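Local coordinates for cortical-lytic enzyme (Bacillus cereus, PDB 4S3J), which cleaves partially degraded spore-cortex peptidoglycan during germination, acting as an N-acetylglucosaminidase that recognises muramic acid delta-lactam, at residues Y21-N32 with A45-Y56. Sequence-based numbering, arbitrary orientation.
Sequences YGSTPDEIVKDN and ALIVNTKGNNYY. With EDO (1,2-ethanediol), chain D.
Asn32, which follows Asp31 of helix 25-31 and is the first residue to leave helical phi/psi, meets Ile47 on strand 45-49; the short axes of helix and strand run at 135° and approach to 8.1 Å. This is the βααβ fold of the first LysM domain, in which strand 45-49 pairs antiparallel with strand 3-7 and the helices pack on one face of that sheet. The amide of Asn32 lies edge-on to the strand and takes both backbone polar groups of one residue: OD1 accepts from Ile47 N at 2.8 Å, and ND2 donates to Ile47 O at 2.9 Å, each in the carbonyl plane. ND2 also reaches back to Ile28 O, nearly within the amide plane, and Asn32 OD1 also accepts from Gln416 NE2 of helix 415-424, so rotation of the group is well fixed. Leu46 CD2 covers this amide, 3.7 Å from Asn32 CG. Further along, water joins Ser23 OG to Asn49 N, and another joins Tyr21 O to Asn49 O. With CG anti to its carbonyl carbon (chi1 -66°), Tyr21 lies alongside Thr50, CD1 3.6 Å from Thr50 CG2. Its ring is inclined 49° to that of Tyr56, whose CD2 meets the Tyr21 edge at CE1, 3.7 Å away.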
loop_
_atom_site.group_PDB
_atom_site.type_symbol
_atom_site.label_atom_id
_atom_site.label_comp_id
_atom_site.label_asym_id
_atom_site.label_seq_id
_atom_site.Cartn_x
_atom_site.Cartn_y
_atom_site.Cartn_z
ATOM N N TYR A 21 4.600 -27.820 12.519
ATOM C CA TYR A 21 3.285 -27.236 12.758
ATOM C C TYR A 21 2.128 -28.125 12.258
ATOM O O TYR A 21 0.954 -27.742 12.332
ATOM C CB TYR A 21 3.202 -25.850 12.132
ATOM C CG TYR A 21 4.143 -24.868 12.810
ATOM C CD1 TYR A 21 3.872 -24.401 14.091
ATOM C CD2 TYR A 21 5.275 -24.373 12.162
ATOM C CE1 TYR A 21 4.716 -23.517 14.730
ATOM C CE2 TYR A 21 6.124 -23.466 12.804
ATOM C CZ TYR A 21 5.835 -23.041 14.079
ATOM O OH TYR A 21 6.677 -22.159 14.713
ATOM N N GLY A 22 2.451 -29.307 11.746
ATOM C CA GLY A 22 1.430 -30.250 11.299
ATOM C C GLY A 22 0.681 -29.837 10.040
ATOM O O GLY A 22 -0.471 -30.217 9.836
ATOM N N SER A 23 1.363 -29.074 9.189
ATOM C CA SER A 23 0.844 -28.593 7.910
ATOM C C SER A 23 1.390 -29.424 6.757
ATOM O O SER A 23 1.818 -30.569 6.966
ATOM C CB SER A 23 1.210 -27.114 7.723
ATOM O OG SER A 23 0.516 -26.545 6.617
ATOM N N THR A 24 1.237 -28.933 5.526
ATOM C CA THR A 24 1.867 -29.582 4.393
ATOM C C THR A 24 2.890 -28.646 3.752
ATOM O O THR A 24 2.714 -27.434 3.739
ATOM C CB THR A 24 0.839 -29.989 3.314
ATOM O OG1 THR A 24 0.349 -28.840 2.625
ATOM C CG2 THR A 24 -0.323 -30.759 3.922
ATOM N N PRO A 25 3.943 -29.214 3.158
ATOM C CA PRO A 25 4.918 -28.399 2.431
ATOM C C PRO A 25 4.264 -27.637 1.290
ATOM O O PRO A 25 4.627 -26.497 1.014
ATOM C CB PRO A 25 5.914 -29.437 1.890
ATOM C CG PRO A 25 5.764 -30.606 2.779
ATOM C CD PRO A 25 4.356 -30.631 3.243
ATOM N N ASP A 26 3.317 -28.291 0.617
ATOM C CA ASP A 26 2.676 -27.691 -0.542
ATOM C C ASP A 26 1.918 -26.424 -0.139
ATOM O O ASP A 26 1.936 -25.441 -0.858
ATOM C CB ASP A 26 1.717 -28.692 -1.196
ATOM C CG ASP A 26 2.430 -29.727 -2.062
ATOM O OD1 ASP A 26 3.645 -29.587 -2.322
ATOM O OD2 ASP A 26 1.758 -30.688 -2.488
ATOM N N GLU A 27 1.276 -26.455 1.025
ATOM C CA GLU A 27 0.522 -25.302 1.513
ATOM C C GLU A 27 1.422 -24.105 1.814
ATOM O O GLU A 27 1.115 -22.972 1.451
ATOM C CB GLU A 27 -0.245 -25.706 2.762
ATOM C CG GLU A 27 -1.306 -24.741 3.210
ATOM C CD GLU A 27 -2.322 -25.414 4.110
ATOM O OE1 GLU A 27 -2.945 -26.400 3.662
ATOM O OE2 GLU A 27 -2.488 -24.970 5.264
ATOM N N ILE A 28 2.554 -24.364 2.467
ATOM C CA ILE A 28 3.517 -23.303 2.756
ATOM C C ILE A 28 4.075 -22.691 1.464
ATOM O O ILE A 28 4.200 -21.467 1.334
ATOM C CB ILE A 28 4.654 -23.833 3.623
ATOM C CG1 ILE A 28 4.095 -24.266 4.989
ATOM C CG2 ILE A 28 5.758 -22.771 3.802
ATOM C CD1 ILE A 28 5.116 -24.889 5.928
ATOM N N VAL A 29 4.398 -23.543 0.496
ATOM C CA VAL A 29 4.917 -23.066 -0.773
ATOM C C VAL A 29 3.858 -22.191 -1.473
ATOM O O VAL A 29 4.171 -21.102 -1.941
ATOM C CB VAL A 29 5.331 -24.250 -1.694
ATOM C CG1 VAL A 29 5.573 -23.778 -3.108
ATOM C CG2 VAL A 29 6.579 -24.949 -1.147
ATOM N N LYS A 30 2.610 -22.654 -1.516
ATOM C CA LYS A 30 1.568 -21.923 -2.235
ATOM C C LYS A 30 1.265 -20.591 -1.568
ATOM O O LYS A 30 1.219 -19.563 -2.243
ATOM C CB LYS A 30 0.282 -22.753 -2.336
ATOM C CG LYS A 30 -0.816 -22.055 -3.169
ATOM C CD LYS A 30 -2.187 -22.717 -3.061
ATOM C CE LYS A 30 -2.300 -23.951 -3.948
ATOM N NZ LYS A 30 -2.398 -23.589 -5.399
ATOM N N ASP A 31 1.048 -20.612 -0.256
ATOM C CA ASP A 31 0.664 -19.405 0.473
ATOM C C ASP A 31 1.714 -18.312 0.432
ATOM O O ASP A 31 1.391 -17.132 0.583
ATOM C CB ASP A 31 0.357 -19.725 1.934
ATOM C CG ASP A 31 -0.883 -20.577 2.106
ATOM O OD1 ASP A 31 -1.681 -20.678 1.150
ATOM O OD2 ASP A 31 -1.080 -21.109 3.216
ATOM N N ASN A 32 2.969 -18.694 0.257
ATOM C CA ASN A 32 4.061 -17.739 0.295
ATOM C C ASN A 32 4.713 -17.497 -1.062
ATOM O O ASN A 32 5.762 -16.839 -1.133
ATOM C CB ASN A 32 5.093 -18.222 1.308
ATOM C CG ASN A 32 4.557 -18.173 2.718
ATOM O OD1 ASN A 32 4.525 -17.122 3.340
ATOM N ND2 ASN A 32 4.118 -19.319 3.228
ATOM N N ALA A 45 9.871 -13.851 6.541
ATOM C CA ALA A 45 8.568 -13.978 7.182
ATOM C C ALA A 45 7.606 -14.760 6.314
ATOM O O ALA A 45 7.311 -14.348 5.181
ATOM C CB ALA A 45 7.978 -12.590 7.453
ATOM N N LEU A 46 7.093 -15.862 6.858
ATOM C CA LEU A 46 6.173 -16.729 6.147
ATOM C C LEU A 46 4.815 -16.677 6.831
ATOM O O LEU A 46 4.727 -16.392 8.044
ATOM C CB LEU A 46 6.643 -18.186 6.127
ATOM C CG LEU A 46 8.004 -18.435 5.470
ATOM C CD1 LEU A 46 8.391 -19.892 5.667
ATOM C CD2 LEU A 46 8.028 -18.043 4.013
ATOM N N ILE A 47 3.761 -16.973 6.074
ATOM C CA ILE A 47 2.492 -17.272 6.708
ATOM C C ILE A 47 2.319 -18.807 6.714
ATOM O O ILE A 47 2.642 -19.517 5.723
ATOM C CB ILE A 47 1.327 -16.514 6.023
ATOM C CG1 ILE A 47 1.268 -16.754 4.519
ATOM C CG2 ILE A 47 1.489 -15.018 6.293
ATOM C CD1 ILE A 47 0.015 -16.134 3.873
ATOM N N VAL A 48 1.882 -19.318 7.873
ATOM C CA VAL A 48 1.749 -20.758 8.139
ATOM C C VAL A 48 0.454 -21.056 8.885
ATOM O O VAL A 48 0.050 -20.293 9.754
ATOM C CB VAL A 48 2.932 -21.286 8.988
ATOM C CG1 VAL A 48 2.758 -22.777 9.353
ATOM C CG2 VAL A 48 4.254 -21.071 8.265
ATOM N N ASN A 49 -0.182 -22.167 8.538
ATOM C CA ASN A 49 -1.321 -22.704 9.308
ATOM C C ASN A 49 -0.854 -23.380 10.564
ATOM O O ASN A 49 -0.217 -24.435 10.495
ATOM C CB ASN A 49 -2.097 -23.694 8.449
ATOM C CG ASN A 49 -3.427 -24.069 9.053
ATOM O OD1 ASN A 49 -3.537 -24.243 10.255
ATOM N ND2 ASN A 49 -4.445 -24.200 8.214
ATOM N N THR A 50 -1.167 -22.784 11.716
ATOM C CA THR A 50 -0.790 -23.336 13.027
ATOM C C THR A 50 -2.023 -23.753 13.812
ATOM O O THR A 50 -1.982 -23.782 15.044
ATOM C CB THR A 50 0.023 -22.314 13.837
ATOM O OG1 THR A 50 -0.732 -21.096 13.956
ATOM C CG2 THR A 50 1.339 -21.994 13.110
ATOM N N LYS A 51 -3.080 -24.106 13.070
ATOM C CA LYS A 51 -4.382 -24.542 13.593
ATOM C C LYS A 51 -5.271 -23.433 14.140
ATOM O O LYS A 51 -4.822 -22.355 14.537
ATOM C CB LYS A 51 -4.205 -25.594 14.690
ATOM C CG LYS A 51 -3.421 -26.819 14.249
ATOM C CD LYS A 51 -4.147 -27.528 13.115
ATOM C CE LYS A 51 -3.569 -28.896 12.830
ATOM N NZ LYS A 51 -4.352 -29.595 11.773
ATOM N N GLY A 52 -6.568 -23.693 14.094
ATOM C CA GLY A 52 -7.552 -22.763 14.607
ATOM C C GLY A 52 -7.339 -22.330 16.046
ATOM O O GLY A 52 -7.032 -23.145 16.914
ATOM N N ASN A 53 -7.530 -21.034 16.299
ATOM C CA ASN A 53 -7.523 -20.517 17.668
ATOM C C ASN A 53 -6.254 -20.846 18.448
ATOM O O ASN A 53 -6.285 -21.001 19.666
ATOM C CB ASN A 53 -8.729 -21.071 18.419
ATOM C CG ASN A 53 -10.023 -20.812 17.687
ATOM O OD1 ASN A 53 -10.665 -21.743 17.191
ATOM N ND2 ASN A 53 -10.409 -19.552 17.603
ATOM N N ASN A 54 -5.167 -20.989 17.710
ATOM C CA ASN A 54 -3.876 -21.418 18.231
ATOM C C ASN A 54 -2.749 -20.558 17.669
ATOM O O ASN A 54 -2.633 -20.399 16.458
ATOM C CB ASN A 54 -3.668 -22.859 17.859
ATOM C CG ASN A 54 -2.595 -23.518 18.676
ATOM O OD1 ASN A 54 -2.655 -23.558 19.913
ATOM N ND2 ASN A 54 -1.607 -24.064 17.994
ATOM N N TYR A 55 -1.892 -20.047 18.546
ATOM C CA TYR A 55 -0.863 -19.112 18.127
ATOM C C TYR A 55 0.444 -19.345 18.855
ATOM O O TYR A 55 0.442 -19.546 20.069
ATOM C CB TYR A 55 -1.358 -17.683 18.360
ATOM C CG TYR A 55 -0.383 -16.623 17.925
ATOM C CD1 TYR A 55 -0.306 -16.239 16.584
ATOM C CD2 TYR A 55 0.455 -15.988 18.839
ATOM C CE1 TYR A 55 0.565 -15.286 16.176
ATOM C CE2 TYR A 55 1.345 -15.021 18.424
ATOM C CZ TYR A 55 1.384 -14.666 17.081
ATOM O OH TYR A 55 2.257 -13.699 16.621
ATOM N N TYR A 56 1.557 -19.312 18.119
ATOM C CA TYR A 56 2.878 -19.451 18.728
ATOM C C TYR A 56 3.608 -18.115 18.664
ATOM O O TYR A 56 3.811 -17.532 17.598
ATOM C CB TYR A 56 3.674 -20.568 18.049
ATOM C CG TYR A 56 2.980 -21.895 18.237
ATOM C CD1 TYR A 56 3.091 -22.599 19.428
ATOM C CD2 TYR A 56 2.171 -22.422 17.248
ATOM C CE1 TYR A 56 2.422 -23.789 19.617
ATOM C CE2 TYR A 56 1.507 -23.613 17.425
ATOM C CZ TYR A 56 1.627 -24.285 18.619
ATOM O OH TYR A 56 0.969 -25.479 18.808
HETATM C C1 EDO D . -5.121 -17.336 15.972
HETATM O O1 EDO D . -6.509 -17.530 15.693
HETATM C C2 EDO D . -4.348 -18.021 14.865
HETATM O O2 EDO D . -4.841 -19.365 14.801
HETATM O O HOH W 1 -1.200 -27.014 10.708
HETATM O O HOH W 2 0.818 -23.800 6.459
HETATM O O HOH W 3 1.235 -21.748 4.621
#